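Local coordinates for protein octaprenyl-diphosphate synthase (PDB 4JXN) that probably makes all-trans-octaprenyl diphosphate, the side-chain precursor of isoprenoid quinones, by adding five isopentenyl diphosphate units to farnesyl diphosphate with the help of magnesium, at residues A[221-226]-A[290-295]; A[262-267]-A[283-288]; A[266-271]-A[276-281]. All blocks are in the same frame, centred on the assembly; numbering follows the deposited sequence.

Contact 1: residues A[221-226]-A[290-295]; sequences DDLLDF and AALTDT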
loop_
_atom_site.group_PDB
_atom_site.type_symbol
_atom_site.label_atom_id
_atom_site.label_comp_id
_atom_site.label_asym_id
_atom_site.label_seq_id
_atom_site.Cartn_x
_atom_site.Cartn_y
_atom_site.Cartn_z
ATOM N N ASP A 221 10.012 9.841 22.292
ATOM C CA ASP A 221 9.870 10.893 21.272
ATOM C C ASP A 221 8.948 11.987 21.784
ATOM O O ASP A 221 9.286 13.160 21.747
ATOM C CB ASP A 221 9.297 10.340 19.953
ATOM C CG ASP A 221 10.378 9.857 18.976
ATOM O OD1 ASP A 221 11.534 9.602 19.380
ATOM O OD2 ASP A 221 10.057 9.723 17.777
ATOM N N ASP A 222 7.776 11.578 22.259
ATOM C CA ASP A 222 6.781 12.493 22.822
ATOM C C ASP A 222 7.389 13.417 23.876
ATOM O O ASP A 222 7.162 14.632 23.878
ATOM C CB ASP A 222 5.656 11.677 23.449
ATOM C CG ASP A 222 4.751 11.020 22.418
ATOM O OD1 ASP A 222 5.023 11.132 21.203
ATOM O OD2 ASP A 222 3.758 10.388 22.833
ATOM N N LEU A 223 8.167 12.810 24.763
ATOM C CA LEU A 223 8.854 13.496 25.856
ATOM C C LEU A 223 9.866 14.540 25.384
ATOM O O LEU A 223 9.886 15.660 25.889
ATOM C CB LEU A 223 9.592 12.451 26.697
ATOM C CG LEU A 223 9.349 12.351 28.199
ATOM C CD1 LEU A 223 7.983 12.874 28.608
ATOM C CD2 LEU A 223 9.541 10.903 28.644
ATOM N N LEU A 224 10.705 14.158 24.422
ATOM C CA LEU A 224 11.785 15.017 23.925
ATOM C C LEU A 224 11.297 16.167 23.036
ATOM O O LEU A 224 12.051 17.098 22.752
ATOM C CB LEU A 224 12.824 14.178 23.170
ATOM C CG LEU A 224 13.443 13.033 23.979
ATOM C CD1 LEU A 224 14.555 12.345 23.205
ATOM C CD2 LEU A 224 13.956 13.546 25.312
ATOM N N ASP A 225 10.036 16.112 22.611
ATOM C CA ASP A 225 9.416 17.235 21.911
ATOM C C ASP A 225 9.143 18.423 22.851
ATOM O O ASP A 225 8.644 19.456 22.407
ATOM C CB ASP A 225 8.115 16.790 21.236
ATOM C CG ASP A 225 7.733 17.682 20.076
ATOM O OD1 ASP A 225 8.483 17.701 19.078
ATOM O OD2 ASP A 225 6.689 18.364 20.164
ATOM N N PHE A 226 9.456 18.254 24.141
ATOM C CA PHE A 226 9.373 19.312 25.154
ATOM C C PHE A 226 10.717 19.483 25.883
ATOM O O PHE A 226 11.277 20.581 25.919
ATOM C CB PHE A 226 8.254 18.992 26.154
ATOM C CG PHE A 226 6.882 18.850 25.512
ATOM C CD1 PHE A 226 6.098 19.972 25.250
ATOM C CD2 PHE A 226 6.390 17.600 25.148
ATOM C CE1 PHE A 226 4.849 19.849 24.652
ATOM C CE2 PHE A 226 5.140 17.472 24.552
ATOM C CZ PHE A 226 4.368 18.598 24.306
ATOM N N ALA A 290 2.618 17.894 36.573
ATOM C CA ALA A 290 3.578 16.777 36.556
ATOM C C ALA A 290 3.459 15.893 35.307
ATOM O O ALA A 290 3.635 14.678 35.368
ATOM C CB ALA A 290 3.426 15.936 37.824
ATOM N N ALA A 291 3.155 16.503 34.170
ATOM C CA ALA A 291 2.811 15.733 32.980
ATOM C C ALA A 291 4.028 15.100 32.345
ATOM O O ALA A 291 3.908 14.099 31.653
ATOM C CB ALA A 291 2.103 16.603 31.967
ATOM N N LEU A 292 5.199 15.681 32.577
ATOM C CA LEU A 292 6.396 15.185 31.950
ATOM C C LEU A 292 7.010 14.106 32.816
ATOM O O LEU A 292 7.327 13.047 32.313
ATOM C CB LEU A 292 7.385 16.308 31.633
ATOM C CG LEU A 292 6.912 17.268 30.523
ATOM C CD1 LEU A 292 7.810 18.492 30.451
ATOM C CD2 LEU A 292 6.852 16.573 29.170
ATOM N N THR A 293 7.135 14.357 34.109
ATOM C CA THR A 293 7.673 13.358 35.048
ATOM C C THR A 293 6.871 12.064 34.961
ATOM O O THR A 293 7.403 10.956 34.957
ATOM C CB THR A 293 7.538 13.839 36.503
ATOM O OG1 THR A 293 7.159 15.218 36.521
ATOM C CG2 THR A 293 8.831 13.633 37.266
ATOM N N ASP A 294 5.564 12.243 34.916
ATOM C CA ASP A 294 4.653 11.154 34.857
ATOM C C ASP A 294 4.745 10.388 33.529
ATOM O O ASP A 294 4.587 9.166 33.500
ATOM C CB ASP A 294 3.221 11.649 35.049
ATOM C CG ASP A 294 2.878 11.989 36.496
ATOM O OD1 ASP A 294 3.774 12.069 37.372
ATOM O OD2 ASP A 294 1.663 12.183 36.737
ATOM N N THR A 295 4.978 11.098 32.435
ATOM C CA THR A 295 5.152 10.436 31.132
ATOM C C THR A 295 6.483 9.698 31.069
ATOM O O THR A 295 6.575 8.600 30.507
ATOM C CB THR A 295 5.061 11.440 29.977
ATOM O OG1 THR A 295 3.766 12.049 29.983
ATOM C CG2 THR A 295 5.275 10.739 28.637
#
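With chi1 at -61°, T295 has OG1 beside its own backbone N and its methyl CG2 opposite that N, on the side of L223. L292, also turned to the backbone N side (chi1 -69°), brings CD2 up to both L223 and F226. The side chains of L223 and T295 run alongside each other, pointing opposite ways. The gap from L223 CD1 to T295 CG2 is 3.4 Å, tighter than usual for two carbons. L223 has an unusual chi1, so the exact depth of this contact is doubtful. The same L223 CD1 is 3.9 Å from L292 CD2, and L292 CD2 is 4.1 Å from F226 CB. L292 lies nearly perpendicular to F226. D221, D222 and D225 match the second DDxxD motif of this family, which in relatives binds diphosphate through magnesium. Their carboxylates do not touch 290-295. D222 bonds to Q218 and D225 to D240. T295 OG1 donates to A291 O at 2.6 Å, nearly in line with the carbonyl. A291 O also accepts T295 N, so two donors grip this oxygen. The contact is thus buried methyl-to-methyl packing, with the T295 hydroxyl satisfied inside its own helix.

Contact 2: residues A[262-267]-A[283-288]; sequences RAFWVR and IALLHK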
loop_
_atom_site.group_PDB
_atom_site.type_symbol
_atom_site.label_atom_id
_atom_site.label_comp_id
_atom_site.label_asym_id
_atom_site.label_seq_id
_atom_site.Cartn_x
_atom_site.Cartn_y
_atom_site.Cartn_z
ATOM N N ARG A 262 -8.913 24.417 30.383
ATOM C CA ARG A 262 -9.639 23.797 29.285
ATOM C C ARG A 262 -9.799 24.799 28.133
ATOM O O ARG A 262 -9.519 24.473 26.975
ATOM C CB ARG A 262 -10.995 23.265 29.771
ATOM C CG ARG A 262 -11.679 22.286 28.816
ATOM C CD ARG A 262 -12.284 21.092 29.558
ATOM N NE ARG A 262 -11.318 19.999 29.723
ATOM C CZ ARG A 262 -11.413 19.007 30.616
ATOM N NH1 ARG A 262 -10.465 18.071 30.657
ATOM N NH2 ARG A 262 -12.435 18.937 31.471
ATOM N N ALA A 263 -10.207 26.025 28.453
ATOM C CA ALA A 263 -10.401 27.061 27.431
ATOM C C ALA A 263 -9.141 27.281 26.628
ATOM O O ALA A 263 -9.192 27.411 25.399
ATOM C CB ALA A 263 -10.858 28.364 28.070
ATOM N N PHE A 264 -8.004 27.305 27.322
ATOM C CA PHE A 264 -6.712 27.363 26.652
ATOM C C PHE A 264 -6.480 26.125 25.760
ATOM O O PHE A 264 -5.977 26.255 24.651
ATOM C CB PHE A 264 -5.579 27.480 27.676
ATOM C CG PHE A 264 -4.209 27.497 27.055
ATOM C CD1 PHE A 264 -3.709 28.666 26.500
ATOM C CD2 PHE A 264 -3.432 26.350 27.007
ATOM C CE1 PHE A 264 -2.456 28.694 25.917
ATOM C CE2 PHE A 264 -2.181 26.368 26.427
ATOM C CZ PHE A 264 -1.692 27.544 25.878
ATOM N N TRP A 265 -6.826 24.929 26.241
ATOM C CA TRP A 265 -6.634 23.708 25.439
ATOM C C TRP A 265 -7.606 23.654 24.269
ATOM O O TRP A 265 -7.207 23.382 23.140
ATOM C CB TRP A 265 -6.778 22.444 26.291
ATOM C CG TRP A 265 -5.692 22.301 27.308
ATOM C CD1 TRP A 265 -5.842 22.200 28.654
ATOM C CD2 TRP A 265 -4.285 22.269 27.061
ATOM N NE1 TRP A 265 -4.625 22.124 29.266
ATOM C CE2 TRP A 265 -3.649 22.139 28.307
ATOM C CE3 TRP A 265 -3.500 22.351 25.905
ATOM C CZ2 TRP A 265 -2.256 22.093 28.441
ATOM C CZ3 TRP A 265 -2.128 22.293 26.034
ATOM C CH2 TRP A 265 -1.518 22.163 27.298
ATOM N N VAL A 266 -8.876 23.928 24.552
ATOM C CA VAL A 266 -9.928 24.022 23.527
ATOM C C VAL A 266 -9.537 24.943 22.369
ATOM O O VAL A 266 -9.883 24.690 21.215
ATOM C CB VAL A 266 -11.244 24.545 24.148
ATOM C CG1 VAL A 266 -12.278 24.850 23.070
ATOM C CG2 VAL A 266 -11.798 23.555 25.176
ATOM N N ARG A 267 -8.797 25.999 22.691
ATOM C CA ARG A 267 -8.456 27.057 21.743
ATOM C C ARG A 267 -7.242 26.766 20.857
ATOM O O ARG A 267 -7.264 27.048 19.657
ATOM C CB ARG A 267 -8.213 28.361 22.524
ATOM C CG ARG A 267 -7.745 29.550 21.689
ATOM C CD ARG A 267 -7.830 30.866 22.466
ATOM N NE ARG A 267 -6.841 30.981 23.545
ATOM C CZ ARG A 267 -5.532 31.196 23.367
ATOM N NH1 ARG A 267 -4.727 31.279 24.422
ATOM N NH2 ARG A 267 -5.008 31.318 22.148
ATOM N N ILE A 283 3.805 24.629 28.314
ATOM C CA ILE A 283 4.888 23.982 29.063
ATOM C C ILE A 283 4.719 24.189 30.573
ATOM O O ILE A 283 4.941 23.273 31.362
ATOM C CB ILE A 283 6.283 24.476 28.583
ATOM C CG1 ILE A 283 6.570 23.935 27.173
ATOM C CG2 ILE A 283 7.394 24.030 29.529
ATOM C CD1 ILE A 283 7.785 24.536 26.501
ATOM N N ALA A 284 4.343 25.397 30.973
ATOM C CA ALA A 284 4.039 25.678 32.377
ATOM C C ALA A 284 2.937 24.751 32.921
ATOM O O ALA A 284 3.039 24.256 34.037
ATOM C CB ALA A 284 3.620 27.134 32.542
ATOM N N LEU A 285 1.878 24.554 32.129
ATOM C CA LEU A 285 0.766 23.683 32.503
ATOM C C LEU A 285 1.210 22.219 32.601
ATOM O O LEU A 285 0.736 21.486 33.467
ATOM C CB LEU A 285 -0.416 23.830 31.527
ATOM C CG LEU A 285 -1.070 25.220 31.477
ATOM C CD1 LEU A 285 -2.190 25.260 30.454
ATOM C CD2 LEU A 285 -1.567 25.653 32.847
ATOM N N LEU A 286 2.139 21.805 31.742
ATOM C CA LEU A 286 2.682 20.436 31.810
ATOM C C LEU A 286 3.363 20.242 33.126
ATOM O O LEU A 286 3.117 19.240 33.817
ATOM C CB LEU A 286 3.709 20.146 30.705
ATOM C CG LEU A 286 3.205 20.154 29.262
ATOM C CD1 LEU A 286 4.302 19.717 28.302
ATOM C CD2 LEU A 286 1.982 19.268 29.121
ATOM N N HIS A 287 4.231 21.196 33.467
ATOM C CA HIS A 287 4.993 21.124 34.724
ATOM C C HIS A 287 4.058 21.211 35.927
ATOM O O HIS A 287 4.162 20.415 36.860
ATOM C CB HIS A 287 6.075 22.210 34.787
ATOM C CG HIS A 287 7.188 21.998 33.811
ATOM N ND1 HIS A 287 7.948 20.849 33.793
ATOM C CD2 HIS A 287 7.650 22.771 32.801
ATOM C CE1 HIS A 287 8.838 20.928 32.821
ATOM N NE2 HIS A 287 8.678 22.084 32.204
ATOM N N LYS A 288 3.119 22.148 35.864
ATOM C CA LYS A 288 2.109 22.358 36.909
ATOM C C LYS A 288 1.439 21.055 37.282
ATOM O O LYS A 288 1.168 20.808 38.449
ATOM C CB LYS A 288 1.055 23.342 36.398
ATOM C CG LYS A 288 -0.003 23.776 37.394
ATOM C CD LYS A 288 -1.035 24.649 36.684
ATOM C CE LYS A 288 -2.070 25.229 37.636
ATOM N NZ LYS A 288 -2.845 24.191 38.373
#
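F264 and L285 mark the nearest approach of two helical segments that run in roughly opposite directions, with CA atoms 10.2 Å apart. At that spacing large side chains must bridge the gap. L285 does so from one side, and F264 and W265 from the other. One branch of L285 does most of the touching. L285 CD1 lies 3.8 Å from F264 CD2 and 3.8 Å from W265 CZ2. It approaches both rings obliquely. L285 CB adds a contact of 4.0 Å to W265 CZ2, so the far corner of the indole meets the base of the leucine as well as its end.

The two rings leave the helix differently. F264 has CG opposite its backbone N (chi1 178°), whereas W265 has CG beside the backbone N (chi1 -67°). Even so they meet: F264 CD2 sits 4.1 Å above one face of the W265 indole, offset toward the rim. F264 also packs edge-to-face with H281, one turn before L285. W265 reaches further, to A282 on helix 278-288, to A253 and V254 on helix 248-254, and to L166 in a loop. L286 touches A253 too, so helix 248-254 borders both segments. No hydrogen bond crosses between 262-267 and 283-288. Helices 259-270 and 278-288 form an antiparallel helical hairpin with a short connection. It lies at the periphery of the all-helical isoprenoid synthase fold, and F264, W265 and L285 fill the space between its two arms.

Contact 3: residues A[266-271]-A[276-281]; sequences VRTIEK and EGDLQH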
loop_
_atom_site.group_PDB
_atom_site.type_symbol
_atom_site.label_atom_id
_atom_site.label_comp_id
_atom_site.label_asym_id
_atom_site.label_seq_id
_atom_site.Cartn_x
_atom_site.Cartn_y
_atom_site.Cartn_z
ATOM N N VAL A 266 -8.876 23.928 24.552
ATOM C CA VAL A 266 -9.928 24.022 23.527
ATOM C C VAL A 266 -9.537 24.943 22.369
ATOM O O VAL A 266 -9.883 24.690 21.215
ATOM C CB VAL A 266 -11.244 24.545 24.148
ATOM C CG1 VAL A 266 -12.278 24.850 23.070
ATOM C CG2 VAL A 266 -11.798 23.555 25.176
ATOM N N ARG A 267 -8.797 25.999 22.691
ATOM C CA ARG A 267 -8.456 27.057 21.743
ATOM C C ARG A 267 -7.242 26.766 20.857
ATOM O O ARG A 267 -7.264 27.048 19.657
ATOM C CB ARG A 267 -8.213 28.361 22.524
ATOM C CG ARG A 267 -7.745 29.550 21.689
ATOM C CD ARG A 267 -7.830 30.866 22.466
ATOM N NE ARG A 267 -6.841 30.981 23.545
ATOM C CZ ARG A 267 -5.532 31.196 23.367
ATOM N NH1 ARG A 267 -4.727 31.279 24.422
ATOM N NH2 ARG A 267 -5.008 31.318 22.148
ATOM N N THR A 268 -6.170 26.258 21.459
ATOM C CA THR A 268 -4.878 26.084 20.770
ATOM C C THR A 268 -4.744 24.734 20.045
ATOM O O THR A 268 -3.786 24.514 19.290
ATOM C CB THR A 268 -3.709 26.207 21.771
ATOM O OG1 THR A 268 -3.947 25.345 22.893
ATOM C CG2 THR A 268 -3.566 27.638 22.271
ATOM N N ILE A 269 -5.703 23.844 20.297
ATOM C CA ILE A 269 -5.704 22.481 19.774
ATOM C C ILE A 269 -6.932 22.285 18.882
ATOM O O ILE A 269 -6.796 22.033 17.685
ATOM C CB ILE A 269 -5.717 21.439 20.925
ATOM C CG1 ILE A 269 -4.535 21.661 21.884
ATOM C CG2 ILE A 269 -5.706 20.018 20.378
ATOM C CD1 ILE A 269 -3.165 21.548 21.245
ATOM N N GLU A 270 -8.127 22.416 19.455
ATOM C CA GLU A 270 -9.357 22.194 18.694
ATOM C C GLU A 270 -9.725 23.355 17.761
ATOM O O GLU A 270 -10.328 23.129 16.713
ATOM C CB GLU A 270 -10.510 21.853 19.631
ATOM C CG GLU A 270 -10.318 20.515 20.321
ATOM C CD GLU A 270 -11.561 20.044 21.045
ATOM O OE1 GLU A 270 -12.435 20.891 21.334
ATOM O OE2 GLU A 270 -11.661 18.829 21.326
ATOM N N LYS A 271 -9.354 24.579 18.130
ATOM C CA LYS A 271 -9.527 25.740 17.245
ATOM C C LYS A 271 -8.252 26.089 16.469
ATOM O O LYS A 271 -8.297 26.849 15.504
ATOM C CB LYS A 271 -9.987 26.959 18.046
ATOM C CG LYS A 271 -11.445 26.913 18.464
ATOM C CD LYS A 271 -12.369 27.272 17.311
ATOM C CE LYS A 271 -13.791 27.495 17.795
ATOM N NZ LYS A 271 -14.313 26.319 18.545
ATOM N N GLU A 276 1.839 34.512 20.274
ATOM C CA GLU A 276 3.039 34.656 21.073
ATOM C C GLU A 276 2.704 34.338 22.526
ATOM O O GLU A 276 1.663 34.764 23.035
ATOM C CB GLU A 276 3.569 36.093 20.950
ATOM C CG GLU A 276 4.774 36.429 21.821
ATOM C CD GLU A 276 5.952 35.497 21.602
ATOM O OE1 GLU A 276 6.754 35.325 22.542
ATOM O OE2 GLU A 276 6.080 34.933 20.494
ATOM N N GLY A 277 3.579 33.572 23.177
ATOM C CA GLY A 277 3.424 33.229 24.593
ATOM C C GLY A 277 2.753 31.890 24.865
ATOM O O GLY A 277 2.854 31.366 25.973
ATOM N N ASP A 278 2.087 31.329 23.854
ATOM C CA ASP A 278 1.265 30.121 24.027
ATOM C C ASP A 278 2.045 28.825 24.284
ATOM O O ASP A 278 1.550 27.941 24.978
ATOM C CB ASP A 278 0.321 29.923 22.833
ATOM C CG ASP A 278 -0.893 30.833 22.893
ATOM O OD1 ASP A 278 -0.813 31.886 23.554
ATOM O OD2 ASP A 278 -1.930 30.497 22.275
ATOM N N LEU A 279 3.243 28.708 23.723
ATOM C CA LEU A 279 4.103 27.546 23.967
ATOM C C LEU A 279 4.625 27.544 25.406
ATOM O O LEU A 279 4.718 26.491 26.043
ATOM C CB LEU A 279 5.282 27.535 22.985
ATOM C CG LEU A 279 6.326 26.427 23.161
ATOM C CD1 LEU A 279 5.737 25.074 22.789
ATOM C CD2 LEU A 279 7.571 26.726 22.339
ATOM N N GLN A 280 4.973 28.726 25.906
ATOM C CA GLN A 280 5.518 28.867 27.246
ATOM C C GLN A 280 4.453 28.522 28.264
ATOM O O GLN A 280 4.759 27.934 29.303
ATOM C CB GLN A 280 6.002 30.299 27.493
ATOM C CG GLN A 280 7.196 30.711 26.648
ATOM C CD GLN A 280 8.484 30.066 27.104
ATOM O OE1 GLN A 280 9.122 29.326 26.351
ATOM N NE2 GLN A 280 8.877 30.340 28.346
ATOM N N HIS A 281 3.209 28.894 27.957
ATOM C CA HIS A 281 2.085 28.627 28.841
ATOM C C HIS A 281 1.740 27.132 28.884
ATOM O O HIS A 281 1.545 26.587 29.970
ATOM C CB HIS A 281 0.863 29.449 28.440
ATOM C CG HIS A 281 -0.251 29.372 29.433
ATOM N ND1 HIS A 281 -0.103 29.763 30.748
ATOM C CD2 HIS A 281 -1.520 28.922 29.314
ATOM C CE1 HIS A 281 -1.234 29.556 31.395
ATOM N NE2 HIS A 281 -2.106 29.030 30.553
#
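The turn of a helical hairpin brings R267 and T268, on helix 259-270, against D278 in the first turn of helix 278-288. Helix 259-270 has a wider pi-type turn at 266-270, in which K271 N bonds weakly to V266 O. The second helix begins at G277, its N-cap residue, whose backbone has a positive phi.

R267 and D278 form a salt bridge. R267 NH2 donates to D278 OD2 at 3.2 Å, with an N-H...O angle of 144°. The bond is bent, and the oxygen is tilted out of the guanidinium plane. OD2 uses its syn lone pair. The guanidinium and carboxylate planes are 66° apart, so the pair is not a flat two-pronged one. R267 NH1 stays further off, 3.6 Å from D278 OD2. The arginine chain bends at chi3 (70°), which swings its end across the aspartate, nearly perpendicular to it.

T268 fits beside this pair. Its hydroxyl OG1 bonds back to F264 O in the preceding turn. T268 CG2, the methyl, is then 3.3 Å from D278 OD2, and it also lies 3.9 Å above one face of the R267 guanidinium, near the rim. An alanine at R267 is likely to leave the largely buried D278 carboxylate without its main charged mate and uncover the T268 methyl. E275 N gives D278 OD2 a weak hydrogen bond, and the E275 carboxylate makes a long, weak ion pair with R267. The negative charge of D278 thus has a bent salt bridge as its main partner. In the first turn of its helix, it would probably also be stabilised by the helix dipole.

Contacts 2 and 3 use the same two helices and share V266 and R267; their centres are about 7 Å apart. Contact 3 closes the turn of the hairpin and contact 2 packs its arms. F264 joins them, with F264 CE1 3.5 Å from H281 CD2. Contact 1 lies about 14 Å from contact 2 and about 17 Å from contact 3, centre to centre. L286 connects it to contact 2: L286 CD1 is 3.6 Å from F226 CD1. A Schellman motif with A290 at C-prime ends helix 278-288 and leads into helix 291-309. Contact 1 includes the probable diphosphate-binding DDxxD segment, its centre about 17 Å from the chain centre, against about 28 Å for the other two.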